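Local coordinates for protein putative peptidase (PDB 5DYN) that forms the N-terminal part of a clostripain-family cysteine protease that probably activates Bacteroides fragilis toxin by proteolytic cleavage, at residues Gly14-Val20 with Ala108-Val114; Tyr21-Gln25 with Glu86-Ala90; Thr80-Tyr84 with Lys97-Thr101. All coordinates share one frame; numbering follows the deposited sequence.

Contact 1 (Gly14-Val20 with Ala108-Val114); sequences GSRTVLV and AEKYGMV
The carbonyl oxygen of S15 takes two N-H groups from the other segment: a bond from K110 N lying in the carbonyl plane (3.0 Å to S15 O) and a weak, bent one from E109 N. E109 N also reaches S15 OG at 3.1 Å. This double grip starts a parallel ladder between strands 16-20 and 110-114 in the α/β sheet of the clostripain domain, which M113 and V114 continue into the second chain. Backbone bonds then run T17 N to K110 O, G112 N to T17 O, L19 N to G112 O and V114 N to L19 O, the last nearly straight (170°). On one face R16 bends at chi3 (-63°), which sets K110 CB under the rim of one guanidinium face, 3.8 Å from its plane. The like charges sit 5.1 Å apart, R16 NH2 to K110 NZ; R16 pairs with D26 and S74 O, K110 with E76, all of the second chain. V20 and V114 lie side by side, with V20 CG2 against V114 CB. The other face carries T17, whose CB meets Y111 CD1 obliquely at 3.9 Å. Just before the ladder begins, E109 OE1 receives G14 N from above its carboxylate plane at 2.8 Å.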
loop_
_atom_site.group_PDB
_atom_site.type_symbol
_atom_site.label_atom_id
_atom_site.label_comp_id
_atom_site.label_asym_id
_atom_site.label_seq_id
_atom_site.Cartn_x
_atom_site.Cartn_y
_atom_site.Cartn_z
ATOM N N GLY A 14 6.787 -1.098 26.283
ATOM C CA GLY A 14 7.457 -0.606 25.089
ATOM C C GLY A 14 7.590 -1.607 23.952
ATOM O O GLY A 14 8.189 -1.309 22.917
ATOM N N SER A 15 7.022 -2.792 24.138
ATOM C CA SER A 15 7.141 -3.873 23.167
ATOM C C SER A 15 6.306 -3.638 21.906
ATOM O O SER A 15 5.282 -2.953 21.942
ATOM C CB SER A 15 6.737 -5.193 23.823
ATOM O OG SER A 15 5.412 -5.124 24.323
ATOM N N ARG A 16 6.749 -4.208 20.789
ATOM C CA ARG A 16 5.992 -4.130 19.542
ATOM C C ARG A 16 6.104 -5.421 18.736
ATOM O O ARG A 16 7.166 -6.037 18.679
ATOM C CB ARG A 16 6.465 -2.950 18.693
ATOM C CG ARG A 16 5.561 -2.668 17.502
ATOM C CD ARG A 16 6.283 -1.892 16.419
ATOM N NE ARG A 16 6.703 -0.565 16.863
ATOM C CZ ARG A 16 5.985 0.543 16.704
ATOM N NH1 ARG A 16 4.798 0.491 16.112
ATOM N NH2 ARG A 16 6.453 1.706 17.138
ATOM N N THR A 17 5.000 -5.823 18.113
ATOM C CA THR A 17 4.990 -6.997 17.244
ATOM C C THR A 17 4.627 -6.612 15.813
ATOM O O THR A 17 3.606 -5.967 15.574
ATOM C CB THR A 17 4.001 -8.068 17.743
ATOM O OG1 THR A 17 4.417 -8.547 19.029
ATOM C CG2 THR A 17 3.941 -9.237 16.768
ATOM N N VAL A 18 5.470 -7.006 14.864
ATOM C CA VAL A 18 5.210 -6.730 13.457
ATOM C C VAL A 18 5.189 -8.021 12.647
ATOM O O VAL A 18 6.147 -8.790 12.660
ATOM C CB VAL A 18 6.265 -5.776 12.860
ATOM C CG1 VAL A 18 6.006 -5.557 11.374
ATOM C CG2 VAL A 18 6.271 -4.450 13.609
ATOM N N LEU A 19 4.083 -8.258 11.949
ATOM C CA LEU A 19 3.972 -9.406 11.058
ATOM C C LEU A 19 4.193 -8.974 9.615
ATOM O O LEU A 19 3.493 -8.094 9.110
ATOM C CB LEU A 19 2.604 -10.075 11.207
ATOM C CG LEU A 19 2.212 -11.127 10.166
ATOM C CD1 LEU A 19 3.182 -12.297 10.175
ATOM C CD2 LEU A 19 0.791 -11.608 10.406
ATOM N N VAL A 20 5.175 -9.583 8.957
ATOM C CA VAL A 20 5.411 -9.319 7.542
ATOM C C VAL A 20 4.798 -10.440 6.710
ATOM O O VAL A 20 5.251 -11.584 6.758
ATOM C CB VAL A 20 6.909 -9.183 7.225
ATOM C CG1 VAL A 20 7.115 -8.949 5.738
ATOM C CG2 VAL A 20 7.513 -8.041 8.027
ATOM N N ALA A 108 1.828 -7.439 22.297
ATOM C CA ALA A 108 2.763 -6.364 22.596
ATOM C C ALA A 108 2.027 -5.062 22.883
ATOM O O ALA A 108 0.797 -5.011 22.854
ATOM C CB ALA A 108 3.738 -6.179 21.450
ATOM N N GLU A 109 2.790 -4.014 23.171
ATOM C CA GLU A 109 2.219 -2.697 23.410
ATOM C C GLU A 109 1.699 -2.102 22.110
ATOM O O GLU A 109 0.617 -1.519 22.072
ATOM C CB GLU A 109 3.257 -1.770 24.042
ATOM C CG GLU A 109 2.812 -0.330 24.179
ATOM C CD GLU A 109 3.847 0.521 24.880
ATOM O OE1 GLU A 109 4.258 0.151 26.001
ATOM O OE2 GLU A 109 4.255 1.557 24.312
ATOM N N LYS A 110 2.479 -2.253 21.043
ATOM C CA LYS A 110 2.086 -1.759 19.730
ATOM C C LYS A 110 2.157 -2.862 18.677
ATOM O O LYS A 110 2.816 -3.885 18.872
ATOM C CB LYS A 110 2.965 -0.574 19.316
ATOM C CG LYS A 110 2.990 0.549 20.336
ATOM C CD LYS A 110 3.363 1.881 19.713
ATOM C CE LYS A 110 3.250 2.996 20.739
ATOM N NZ LYS A 110 3.233 4.344 20.117
ATOM N N TYR A 111 1.470 -2.647 17.560
ATOM C CA TYR A 111 1.453 -3.616 16.474
ATOM C C TYR A 111 1.651 -2.941 15.123
ATOM O O TYR A 111 1.455 -1.736 14.979
ATOM C CB TYR A 111 0.139 -4.397 16.472
ATOM C CG TYR A 111 -0.129 -5.147 17.753
ATOM C CD1 TYR A 111 0.468 -6.377 17.998
ATOM C CD2 TYR A 111 -0.979 -4.627 18.719
ATOM C CE1 TYR A 111 0.223 -7.070 19.170
ATOM C CE2 TYR A 111 -1.229 -5.311 19.894
ATOM C CZ TYR A 111 -0.627 -6.531 20.115
ATOM O OH TYR A 111 -0.872 -7.213 21.283
ATOM N N GLY A 112 2.042 -3.738 14.136
ATOM C CA GLY A 112 2.165 -3.271 12.771
ATOM C C GLY A 112 2.097 -4.459 11.835
ATOM O O GLY A 112 2.358 -5.593 12.247
ATOM N N MET A 113 1.734 -4.217 10.582
ATOM C CA MET A 113 1.739 -5.293 9.603
ATOM C C MET A 113 2.281 -4.814 8.265
ATOM O O MET A 113 1.972 -3.708 7.809
ATOM C CB MET A 113 0.337 -5.884 9.428
ATOM C CG MET A 113 0.350 -7.279 8.811
ATOM S SD MET A 113 -1.268 -8.061 8.679
ATOM C CE MET A 113 -1.890 -7.823 10.335
ATOM N N VAL A 114 3.105 -5.659 7.651
ATOM C CA VAL A 114 3.685 -5.386 6.345
ATOM C C VAL A 114 3.060 -6.296 5.297
ATOM O O VAL A 114 2.904 -7.499 5.514
ATOM C CB VAL A 114 5.214 -5.586 6.355
ATOM C CG1 VAL A 114 5.805 -5.312 4.979
ATOM C CG2 VAL A 114 5.851 -4.694 7.402
#

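Contact 2 (Tyr21-Gln25 with Glu86-Ala90); sequences YMIAQ and EQNSA. With NA (sodium ion), chain C; NA (sodium ion), chain D.
Q25 and E86 meet through metal: one amide oxygen, Q25 OE1, bridges two sodium ions, 2.4 Å from the first and 2.5 Å from the second. The first ion also takes the backbone oxygen of Q87 (Q87 O to sodium, 2.3 Å), and the second a carboxylate oxygen, E86 OE2, at 2.7 Å. A chi1 of -168° swings the extended Q25 chain away from its own backbone nitrogen and out to the ions. Q25 OE1 and E86 OE1 are both acceptors and stand 3.4 Å apart; the cations flanking the pair probably offset the repulsion. D58 binds both ions, D59 and S61 give backbone oxygens to the second, and D5 of the second chain completes the first. Deeper in the protein, Y21 OH donates to S89 O at 2.8 Å, in the carbonyl plane and on a lone pair, and S89 O lies at the edge of the phenol ring, near its plane. I23 CD1 packs beside it, 4.2 Å from A90 CA. N88 OD1 accepts A90 N, closing an Asx turn. The arrangement is a two-sodium site at the C-terminal ends of parallel strands 16-23 and 51-58, closed by the loop before helix 92-105 and by the second chain.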
loop_
_atom_site.group_PDB
_atom_site.type_symbol
_atom_site.label_atom_id
_atom_site.label_comp_id
_atom_site.label_asym_id
_atom_site.label_seq_id
_atom_site.Cartn_x
_atom_site.Cartn_y
_atom_site.Cartn_z
ATOM N N TYR A 21 3.753 -10.103 5.960
ATOM C CA TYR A 21 2.993 -11.089 5.201
ATOM C C TYR A 21 3.435 -11.111 3.741
ATOM O O TYR A 21 3.118 -10.203 2.975
ATOM C CB TYR A 21 1.493 -10.792 5.300
ATOM C CG TYR A 21 0.603 -11.973 4.978
ATOM C CD1 TYR A 21 0.322 -12.318 3.661
ATOM C CD2 TYR A 21 0.043 -12.741 5.989
ATOM C CE1 TYR A 21 -0.486 -13.398 3.363
ATOM C CE2 TYR A 21 -0.770 -13.823 5.699
ATOM C CZ TYR A 21 -1.032 -14.144 4.384
ATOM O OH TYR A 21 -1.843 -15.217 4.086
ATOM N N MET A 22 4.158 -12.155 3.356
ATOM C CA MET A 22 4.722 -12.226 2.014
ATOM C C MET A 22 3.998 -13.214 1.106
ATOM O O MET A 22 4.220 -14.424 1.181
ATOM C CB MET A 22 6.202 -12.594 2.080
ATOM C CG MET A 22 6.999 -11.757 3.052
ATOM S SD MET A 22 8.767 -12.004 2.834
ATOM C CE MET A 22 9.347 -11.449 4.421
ATOM N N ILE A 23 3.134 -12.688 0.249
ATOM C CA ILE A 23 2.538 -13.486 -0.810
ATOM C C ILE A 23 3.517 -13.495 -1.980
ATOM O O ILE A 23 3.424 -12.673 -2.892
ATOM C CB ILE A 23 1.168 -12.931 -1.238
ATOM C CG1 ILE A 23 0.273 -12.743 -0.012
ATOM C CG2 ILE A 23 0.513 -13.848 -2.261
ATOM C CD1 ILE A 23 -1.048 -12.067 -0.309
ATOM N N ALA A 24 4.468 -14.422 -1.935
ATOM C CA ALA A 24 5.590 -14.409 -2.867
ATOM C C ALA A 24 5.514 -15.512 -3.920
ATOM O O ALA A 24 6.465 -15.718 -4.674
ATOM C CB ALA A 24 6.897 -14.515 -2.097
ATOM N N GLN A 25 4.388 -16.215 -3.981
ATOM C CA GLN A 25 4.223 -17.278 -4.967
ATOM C C GLN A 25 3.866 -16.671 -6.317
ATOM O O GLN A 25 2.763 -16.856 -6.839
ATOM C CB GLN A 25 3.162 -18.284 -4.519
ATOM C CG GLN A 25 3.140 -19.565 -5.338
ATOM C CD GLN A 25 2.292 -20.634 -4.696
ATOM O OE1 GLN A 25 2.476 -20.964 -3.527
ATOM N NE2 GLN A 25 1.340 -21.172 -5.450
ATOM N N GLU A 86 0.764 -26.519 1.537
ATOM C CA GLU A 86 0.625 -25.566 0.448
ATOM C C GLU A 86 -0.799 -25.033 0.419
ATOM O O GLU A 86 -1.758 -25.781 0.605
ATOM C CB GLU A 86 0.999 -26.192 -0.894
ATOM C CG GLU A 86 2.450 -25.952 -1.315
ATOM C CD GLU A 86 2.743 -24.506 -1.717
ATOM O OE1 GLU A 86 1.921 -23.601 -1.443
ATOM O OE2 GLU A 86 3.812 -24.274 -2.324
ATOM N N GLN A 87 -0.929 -23.731 0.199
ATOM C CA GLN A 87 -2.211 -23.065 0.347
ATOM C C GLN A 87 -2.219 -21.727 -0.366
ATOM O O GLN A 87 -1.168 -21.160 -0.649
ATOM C CB GLN A 87 -2.531 -22.869 1.830
ATOM C CG GLN A 87 -1.500 -22.023 2.558
ATOM C CD GLN A 87 -1.658 -22.068 4.059
ATOM O OE1 GLN A 87 -2.504 -22.790 4.584
ATOM N NE2 GLN A 87 -0.840 -21.297 4.764
ATOM N N ASN A 88 -3.413 -21.227 -0.655
ATOM C CA ASN A 88 -3.567 -19.892 -1.210
ATOM C C ASN A 88 -3.425 -18.846 -0.112
ATOM O O ASN A 88 -4.337 -18.654 0.691
ATOM C CB ASN A 88 -4.921 -19.762 -1.911
ATOM C CG ASN A 88 -5.210 -18.348 -2.370
ATOM O OD1 ASN A 88 -4.299 -17.549 -2.586
ATOM N ND2 ASN A 88 -6.489 -18.035 -2.536
ATOM N N SER A 89 -2.276 -18.176 -0.077
ATOM C CA SER A 89 -2.011 -17.170 0.945
ATOM C C SER A 89 -2.769 -15.870 0.674
ATOM O O SER A 89 -2.758 -14.952 1.494
ATOM C CB SER A 89 -0.511 -16.898 1.040
ATOM O OG SER A 89 0.197 -18.100 1.281
ATOM N N ALA A 90 -3.424 -15.804 -0.482
ATOM C CA ALA A 90 -4.251 -14.656 -0.835
ATOM C C ALA A 90 -5.700 -14.899 -0.429
ATOM O O ALA A 90 -6.592 -14.123 -0.775
ATOM C CB ALA A 90 -4.157 -14.366 -2.324
HETATM NA NA NA C . 0.459 -20.685 -2.221
HETATM NA NA NA D . 4.327 -21.652 -2.080
#

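Contact 3 (Thr80-Tyr84 with Lys97-Thr101); sequences TIENY and KVIST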
loop_
_atom_site.group_PDB
_atom_site.type_symbol
_atom_site.label_atom_id
_atom_site.label_comp_id
_atom_site.label_asym_id
_atom_site.label_seq_id
_atom_site.Cartn_x
_atom_site.Cartn_y
_atom_site.Cartn_z
ATOM N N THR A 80 11.125 -21.060 13.834
ATOM C CA THR A 80 9.891 -21.579 13.254
ATOM C C THR A 80 8.738 -21.542 14.251
ATOM O O THR A 80 8.798 -22.168 15.310
ATOM C CB THR A 80 10.071 -23.018 12.747
ATOM O OG1 THR A 80 11.048 -23.036 11.701
ATOM C CG2 THR A 80 8.757 -23.562 12.211
ATOM N N ILE A 81 7.692 -20.797 13.903
ATOM C CA ILE A 81 6.493 -20.710 14.732
ATOM C C ILE A 81 5.451 -21.727 14.272
ATOM O O ILE A 81 4.818 -22.397 15.092
ATOM C CB ILE A 81 5.878 -19.300 14.694
ATOM C CG1 ILE A 81 6.935 -18.249 15.035
ATOM C CG2 ILE A 81 4.680 -19.210 15.634
ATOM C CD1 ILE A 81 7.637 -18.498 16.347
ATOM N N GLU A 82 5.278 -21.832 12.958
ATOM C CA GLU A 82 4.379 -22.826 12.382
ATOM C C GLU A 82 4.709 -23.077 10.915
ATOM O O GLU A 82 5.011 -22.148 10.168
ATOM C CB GLU A 82 2.916 -22.388 12.528
ATOM C CG GLU A 82 1.900 -23.450 12.110
ATOM C CD GLU A 82 0.458 -23.013 12.325
ATOM O OE1 GLU A 82 0.236 -21.861 12.758
ATOM O OE2 GLU A 82 -0.458 -23.822 12.056
ATOM N N ASN A 83 4.667 -24.344 10.516
ATOM C CA ASN A 83 4.765 -24.704 9.108
ATOM C C ASN A 83 3.379 -25.004 8.559
ATOM O O ASN A 83 2.514 -25.512 9.271
ATOM C CB ASN A 83 5.691 -25.907 8.904
ATOM C CG ASN A 83 7.151 -25.571 9.163
ATOM O OD1 ASN A 83 7.834 -26.259 9.921
ATOM N ND2 ASN A 83 7.635 -24.509 8.530
ATOM N N TYR A 84 3.164 -24.683 7.290
ATOM C CA TYR A 84 1.852 -24.860 6.690
ATOM C C TYR A 84 1.925 -25.765 5.473
ATOM O O TYR A 84 2.959 -25.831 4.808
ATOM C CB TYR A 84 1.257 -23.503 6.299
ATOM C CG TYR A 84 1.178 -22.512 7.438
ATOM C CD1 TYR A 84 0.071 -22.476 8.278
ATOM C CD2 TYR A 84 2.208 -21.610 7.673
ATOM C CE1 TYR A 84 -0.009 -21.571 9.321
ATOM C CE2 TYR A 84 2.138 -20.701 8.714
ATOM C CZ TYR A 84 1.026 -20.687 9.536
ATOM O OH TYR A 84 0.947 -19.785 10.573
ATOM N N LYS A 97 -5.880 -17.019 9.868
ATOM C CA LYS A 97 -5.182 -18.011 10.682
ATOM C C LYS A 97 -3.761 -17.569 11.022
ATOM O O LYS A 97 -3.319 -17.700 12.165
ATOM C CB LYS A 97 -5.142 -19.366 9.969
ATOM C CG LYS A 97 -4.241 -20.383 10.651
ATOM C CD LYS A 97 -4.297 -21.750 9.983
ATOM C CE LYS A 97 -3.351 -22.730 10.674
ATOM N NZ LYS A 97 -3.422 -24.110 10.112
ATOM N N VAL A 98 -3.053 -17.042 10.028
ATOM C CA VAL A 98 -1.678 -16.596 10.218
ATOM C C VAL A 98 -1.635 -15.374 11.125
ATOM O O VAL A 98 -0.818 -15.302 12.045
ATOM C CB VAL A 98 -1.000 -16.273 8.873
ATOM C CG1 VAL A 98 0.393 -15.713 9.099
ATOM C CG2 VAL A 98 -0.938 -17.517 8.003
ATOM N N ILE A 99 -2.527 -14.420 10.871
ATOM C CA ILE A 99 -2.631 -13.225 11.706
ATOM C C ILE A 99 -2.911 -13.593 13.163
ATOM O O ILE A 99 -2.253 -13.089 14.077
ATOM C CB ILE A 99 -3.738 -12.278 11.208
ATOM C CG1 ILE A 99 -3.342 -11.631 9.881
ATOM C CG2 ILE A 99 -4.003 -11.194 12.229
ATOM C CD1 ILE A 99 -4.414 -10.719 9.319
ATOM N N SER A 100 -3.890 -14.473 13.363
ATOM C CA SER A 100 -4.262 -14.942 14.694
ATOM C C SER A 100 -3.084 -15.584 15.411
ATOM O O SER A 100 -2.779 -15.231 16.548
ATOM C CB SER A 100 -5.420 -15.936 14.613
ATOM O OG SER A 100 -6.624 -15.282 14.257
ATOM N N THR A 101 -2.425 -16.524 14.741
ATOM C CA THR A 101 -1.260 -17.194 15.311
ATOM C C THR A 101 -0.168 -16.192 15.665
ATOM O O THR A 101 0.408 -16.241 16.752
ATOM C CB THR A 101 -0.682 -18.240 14.344
ATOM O OG1 THR A 101 -1.703 -19.179 13.983
ATOM C CG2 THR A 101 0.477 -18.978 14.992
#
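E82 and K97 form a long salt bridge, 3.6 Å from E82 OE2 to K97 NZ, between the edge strand and the helix packed over it. Both chains are stretched out: E82 has CG anti to the backbone N (chi1 -173°) and stays extended beyond it, and K97 is extended from CB to NZ. The two side chains cross at about a right angle and the ammonium meets the carboxylate end. The lysine methylene is nearer than its nitrogen, with K97 CE 3.4 Å from E82 OE2.

The same CE also lies at the edge of the Y84 ring, in its plane and 3.8 Å from Y84 CE1. Tyrosine and lysine slide past each other in opposite directions, while E82 CG covers one face of the ring near its rim. Farther out along the phenol, V98 CG2 approaches obliquely, 4.0 Å from Y84 CZ.

T101 presents OG1 and CG2 to the other carboxylate oxygen, with T101 OG1 3.5 Å and T101 CG2 3.7 Å from E82 OE1. Its hydroxyl proton goes elsewhere: T101 OG1 donates to K97 O at 2.8 Å, one turn back in the helix. With OG1 anti to the carbonyl carbon (chi1 -56°), the hydroxyl reaches K97 O from one face of that carbonyl's plane as T101 N comes from the other. T101 CG2 then faces I81 CG2.

I81 and E82 both lie opposite L65 in a classic beta bulge, which starts two successive side chains toward the helix, though the end of I81 then leads away. Strand 80-83 and helix 97-101 run nearly antiparallel (154°), as expected of the β-α-β crossover in which helix 92-105 carries the chain across the sheet from one outermost strand, 76-83, to the other, 110-116, parallel to it.

Overall arrangement
Contacts 1 and 2 share strand 16-23, which contact 1 follows through the sheet and contact 2 takes up at its end; they join where V114 O lies 2.8 Å from Y21 N, probably a hydrogen bond. Contact 3 sits on helix 92-105, which leads into strand 110-116 of contact 1; I99 there packs against M113 and L19, and V98 against Y21 of contact 2. Contacts 1 and 2 are mostly buried and also meet the second chain, with the E86 end of contact 2 at the surface; contact 3 is partly buried. Their chemistry follows: a regular backbone ladder, cations held by oxygens at the strand ends, and a long salt bridge with methylene-ring packing.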